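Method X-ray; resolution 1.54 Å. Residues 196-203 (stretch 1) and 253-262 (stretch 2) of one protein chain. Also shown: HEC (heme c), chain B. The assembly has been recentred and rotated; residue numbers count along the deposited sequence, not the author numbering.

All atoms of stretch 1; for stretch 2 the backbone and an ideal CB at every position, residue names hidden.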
# COMPACT_ATOMS: atom_id res chain seq x y z
N ASP A 196 1.65 -12.25 5.57
CA ASP A 196 2.30 -12.90 4.45
C ASP A 196 1.36 -13.05 3.26
O ASP A 196 1.81 -13.06 2.12
CB ASP A 196 2.82 -14.27 4.88
CG ASP A 196 3.86 -14.84 3.94
OD1 ASP A 196 4.78 -14.09 3.54
OD2 ASP A 196 3.76 -16.07 3.63
N THR A 197 0.05 -13.11 3.53
CA THR A 197 -0.97 -13.38 2.52
C THR A 197 -2.20 -12.53 2.79
O THR A 197 -2.39 -12.00 3.88
CB THR A 197 -1.40 -14.85 2.52
OG1 THR A 197 -2.07 -15.12 3.75
CG2 THR A 197 -0.20 -15.79 2.35
N LEU A 198 -3.02 -12.39 1.75
CA LEU A 198 -4.32 -11.72 1.89
C LEU A 198 -5.21 -12.40 2.92
O LEU A 198 -5.95 -11.73 3.65
CB LEU A 198 -5.01 -11.66 0.52
CG LEU A 198 -4.32 -10.74 -0.48
CD1 LEU A 198 -4.82 -10.99 -1.91
CD2 LEU A 198 -4.57 -9.28 -0.09
N ALA A 199 -5.16 -13.72 3.01
CA ALA A 199 -5.97 -14.41 4.01
C ALA A 199 -5.59 -13.99 5.42
O ALA A 199 -6.46 -13.74 6.27
CB ALA A 199 -5.85 -15.92 3.84
N GLU A 200 -4.29 -13.89 5.70
CA GLU A 200 -3.81 -13.47 7.01
C GLU A 200 -4.08 -11.99 7.27
O GLU A 200 -4.29 -11.59 8.42
CB GLU A 200 -2.30 -13.75 7.12
CG GLU A 200 -1.67 -13.28 8.42
CD GLU A 200 -0.15 -13.45 8.47
OE1 GLU A 200 0.45 -13.98 7.50
OE2 GLU A 200 0.45 -13.07 9.50
N GLN A 201 -4.05 -11.17 6.22
CA GLN A 201 -4.18 -9.72 6.38
C GLN A 201 -5.46 -9.35 7.12
O GLN A 201 -5.46 -8.41 7.92
CB GLN A 201 -4.14 -9.06 5.00
CG GLN A 201 -4.21 -7.52 5.01
CD GLN A 201 -5.61 -7.00 5.22
OE1 GLN A 201 -6.59 -7.66 4.87
NE2 GLN A 201 -5.71 -5.82 5.82
N LEU A 202 -6.58 -10.01 6.81
CA LEU A 202 -7.82 -9.41 7.30
C LEU A 202 -8.00 -9.58 8.80
O LEU A 202 -8.87 -8.92 9.38
CB LEU A 202 -9.04 -9.92 6.52
CG LEU A 202 -9.29 -11.38 6.26
CD1 LEU A 202 -9.29 -12.18 7.52
CD2 LEU A 202 -10.65 -11.50 5.56
N ARG A 203 -7.16 -10.37 9.47
CA ARG A 203 -7.16 -10.36 10.92
C ARG A 203 -6.92 -8.96 11.47
O ARG A 203 -7.44 -8.61 12.54
CB ARG A 203 -6.08 -11.30 11.44
CG ARG A 203 -6.26 -12.73 10.99
CD ARG A 203 -5.09 -13.59 11.47
NE ARG A 203 -5.46 -15.01 11.54
CZ ARG A 203 -6.07 -15.56 12.59
NH1 ARG A 203 -6.37 -14.84 13.66
NH2 ARG A 203 -6.37 -16.85 12.56
N UNK A 253 -10.74 -15.40 5.19
CA UNK A 253 -9.55 -15.08 4.42
C UNK A 253 -9.47 -15.77 3.07
O UNK A 253 -9.05 -15.15 2.09
CB UNK A 253 -8.31 -15.44 5.24
N UNK A 254 -9.84 -17.05 2.99
CA UNK A 254 -9.84 -17.73 1.70
C UNK A 254 -10.78 -17.04 0.72
O UNK A 254 -10.45 -16.86 -0.45
CB UNK A 254 -10.24 -19.20 1.87
N UNK A 255 -11.98 -16.68 1.19
CA UNK A 255 -12.95 -16.02 0.33
C UNK A 255 -12.43 -14.66 -0.11
O UNK A 255 -12.52 -14.29 -1.28
CB UNK A 255 -14.29 -15.87 1.05
N UNK A 256 -11.85 -13.93 0.83
CA UNK A 256 -11.36 -12.59 0.50
C UNK A 256 -10.21 -12.65 -0.49
O UNK A 256 -10.12 -11.82 -1.40
CB UNK A 256 -10.92 -11.86 1.77
N UNK A 257 -9.28 -13.60 -0.30
CA UNK A 257 -8.20 -13.79 -1.25
C UNK A 257 -8.73 -13.99 -2.66
O UNK A 257 -8.24 -13.39 -3.62
CB UNK A 257 -7.34 -14.98 -0.84
N UNK A 258 -9.77 -14.81 -2.82
CA UNK A 258 -10.34 -15.02 -4.14
C UNK A 258 -10.89 -13.73 -4.73
O UNK A 258 -10.72 -13.46 -5.92
CB UNK A 258 -11.44 -16.08 -4.07
N UNK A 259 -11.59 -12.93 -3.91
CA UNK A 259 -12.14 -11.68 -4.44
C UNK A 259 -11.02 -10.73 -4.84
O UNK A 259 -11.03 -10.17 -5.94
CB UNK A 259 -13.05 -11.01 -3.41
N UNK A 260 -10.04 -10.55 -3.96
CA UNK A 260 -9.00 -9.58 -4.25
C UNK A 260 -8.07 -10.03 -5.35
O UNK A 260 -7.35 -9.20 -5.90
CB UNK A 260 -8.19 -9.29 -2.99
N UNK A 261 -8.05 -11.32 -5.70
CA UNK A 261 -7.24 -11.78 -6.82
C UNK A 261 -8.03 -11.86 -8.12
O UNK A 261 -7.45 -12.20 -9.16
CB UNK A 261 -6.64 -13.15 -6.50
N UNK A 262 -9.32 -11.54 -8.11
CA UNK A 262 -10.11 -11.63 -9.33
C UNK A 262 -9.69 -10.54 -10.31
O UNK A 262 -9.13 -9.49 -9.94
CB UNK A 262 -11.60 -11.52 -9.02
FE HEC B . -7.88 -2.44 4.91
CHA HEC B . -4.46 -2.27 4.35
CHB HEC B . -8.01 -5.32 3.12
CHC HEC B . -10.97 -3.15 6.24
CHD HEC B . -7.73 0.38 6.88
NA HEC B . -6.52 -3.52 3.85
C1A HEC B . -5.16 -3.30 3.77
C2A HEC B . -4.59 -4.31 2.92
C3A HEC B . -5.59 -5.09 2.49
C4A HEC B . -6.81 -4.67 3.15
CMA HEC B . -5.48 -6.35 1.65
CAA HEC B . -3.09 -4.44 2.59
CBA HEC B . -2.78 -3.75 1.27
CGA HEC B . -1.31 -3.70 0.95
O1A HEC B . -1.01 -3.30 -0.21
O2A HEC B . -0.47 -3.92 1.87
NB HEC B . -9.23 -3.95 4.75
C1B HEC B . -9.07 -5.07 3.96
C2B HEC B . -10.24 -5.90 4.12
C3B HEC B . -11.02 -5.36 5.06
C4B HEC B . -10.41 -4.10 5.44
CMB HEC B . -10.46 -7.22 3.37
CAB HEC B . -12.39 -5.84 5.58
CBB HEC B . -12.20 -7.16 6.36
NC HEC B . -9.11 -1.55 6.27
C1C HEC B . -10.37 -1.99 6.63
C2C HEC B . -11.01 -0.91 7.34
C3C HEC B . -10.14 0.10 7.50
C4C HEC B . -8.91 -0.30 6.85
CMC HEC B . -12.49 -0.90 7.74
CAC HEC B . -10.47 1.55 7.89
CBC HEC B . -10.89 1.67 9.36
ND HEC B . -6.39 -1.17 5.45
C1D HEC B . -6.57 -0.03 6.26
C2D HEC B . -5.28 0.56 6.49
C3D HEC B . -4.28 -0.28 5.78
C4D HEC B . -5.03 -1.33 5.15
CMD HEC B . -5.00 1.74 7.40
CAD HEC B . -2.75 -0.09 5.76
CBD HEC B . -2.25 -0.50 7.12
CGD HEC B . -0.75 -0.74 7.16
O1D HEC B . -0.09 -0.57 6.11
O2D HEC B . -0.26 -1.03 8.29

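Position 253 has helical backbone angles (-65/-42), and its CA-to-CB direction runs toward stretch 1. The CA atoms of 253 and Ala199 lie 3.7 Å apart, and the ideal CB falls 2.7 Å from Ala199 O, a clash. Any side chain would meet that carbonyl, so only a residue without CB suits this backbone. The deposited residue is Gly253; its CA packs 3.9 Å from Leu202 CD2.

Position 254 points away, with nothing of stretch 1 within 5.5 Å of its ideal CB. Many residues would serve, polar ones included; it is Glu254, whose backbone N lies 4.2 Å from Ala199 CB. Position 255 points sideways with an equally empty neighbourhood, so stretch 1 leaves the choice undecided; it is Ala255.

Position 256 points toward stretch 1, its ideal CB 3.8 Å from Leu202 CD2, and the heme lies beyond. An apolar side chain suits: leucine, isoleucine or methionine. Met256 is found, its CB 3.8 Å from Leu202 CD2 and its CG 3.7 Å from heme CMB, so it touches both leucine and cofactor.

Position 257 points sideways, with its ideal CB 4.3 Å from Leu198 CB and 4.6 Å from Ala199 N. Thr197 precedes a helix and caps it by accepting from Glu200 N at its OG1 (3.2 Å), while the amides of Leu198 and Ala199, in the first turn, lack acceptors within stretch 1. A side chain with an acceptor, such as Gln, Glu or perhaps Asn, would suit. It is Gln257, extended (chi1 and chi2 both t), so its end comes nearer than its CB direction suggests. OE1 accepts a weak hydrogen bond from Ala199 N (3.3 Å, 147°). Leu198 N instead donates to the oxygen of water 1 at 2.9 Å, and that water donates from the same oxygen atom to Gln257 OE1 at 3.3 Å, so the water bridges the two stretches.

Position 258 points away and 259 is out of reach; stretch 1 constrains neither. They are Ala258 and Tyr259.

Position 260 points toward stretch 1, its ideal CB 3.9 Å from Leu198 CD1. A branched or long aliphatic residue would fit against this leucine. Leu260 (m, t) brings CD1 to 3.9 Å from Leu198 CD2, which also lies 3.5 Å from heme CMA.

Position 261 points sideways, its ideal CB 5.4 Å from Leu198 CD1; a flexible chain with an aliphatic stem would suit. Gln261 places CG 4.1 Å from Leu198 CD1. Position 262 is out of reach and unconstrained; Ser262 OG donates to Tyr259 O (2.8 Å).

Stretch 2, residues 253-262: GEAMQAYLQS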
# COMPACT_ATOMS: atom_id res chain seq x y z
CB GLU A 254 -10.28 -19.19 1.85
CG GLU A 254 -9.31 -20.12 2.49
CD GLU A 254 -9.82 -21.57 2.40
OE1 GLU A 254 -9.92 -22.24 3.45
OE2 GLU A 254 -10.15 -22.01 1.27
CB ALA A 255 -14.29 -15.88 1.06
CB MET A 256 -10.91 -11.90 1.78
CG MET A 256 -10.60 -10.41 1.60
SD MET A 256 -11.95 -9.46 0.86
CE MET A 256 -13.10 -9.57 2.21
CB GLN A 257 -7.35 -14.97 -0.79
CG GLN A 257 -5.97 -15.06 -1.38
CD GLN A 257 -5.11 -16.02 -0.56
OE1 GLN A 257 -4.41 -15.62 0.40
NE2 GLN A 257 -5.21 -17.30 -0.88
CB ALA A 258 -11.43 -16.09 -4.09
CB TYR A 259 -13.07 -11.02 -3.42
CG TYR A 259 -13.54 -9.62 -3.80
CD1 TYR A 259 -14.07 -9.35 -5.05
CD2 TYR A 259 -13.47 -8.58 -2.89
CE1 TYR A 259 -14.53 -8.08 -5.37
CE2 TYR A 259 -13.91 -7.33 -3.20
CZ TYR A 259 -14.44 -7.07 -4.45
OH TYR A 259 -14.90 -5.81 -4.76
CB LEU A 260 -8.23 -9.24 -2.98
CG LEU A 260 -9.08 -8.59 -1.87
CD1 LEU A 260 -8.25 -8.26 -0.64
CD2 LEU A 260 -9.78 -7.32 -2.39
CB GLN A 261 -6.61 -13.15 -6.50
CG GLN A 261 -5.57 -13.10 -5.35
CD GLN A 261 -5.06 -14.46 -4.87
OE1 GLN A 261 -4.20 -14.52 -3.97
NE2 GLN A 261 -5.57 -15.55 -5.44
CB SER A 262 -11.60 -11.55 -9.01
OG SER A 262 -12.00 -10.27 -8.54
O HOH W 1 -2.14 -13.58 -0.72
O HOH W 2 -7.05 -3.46 6.67
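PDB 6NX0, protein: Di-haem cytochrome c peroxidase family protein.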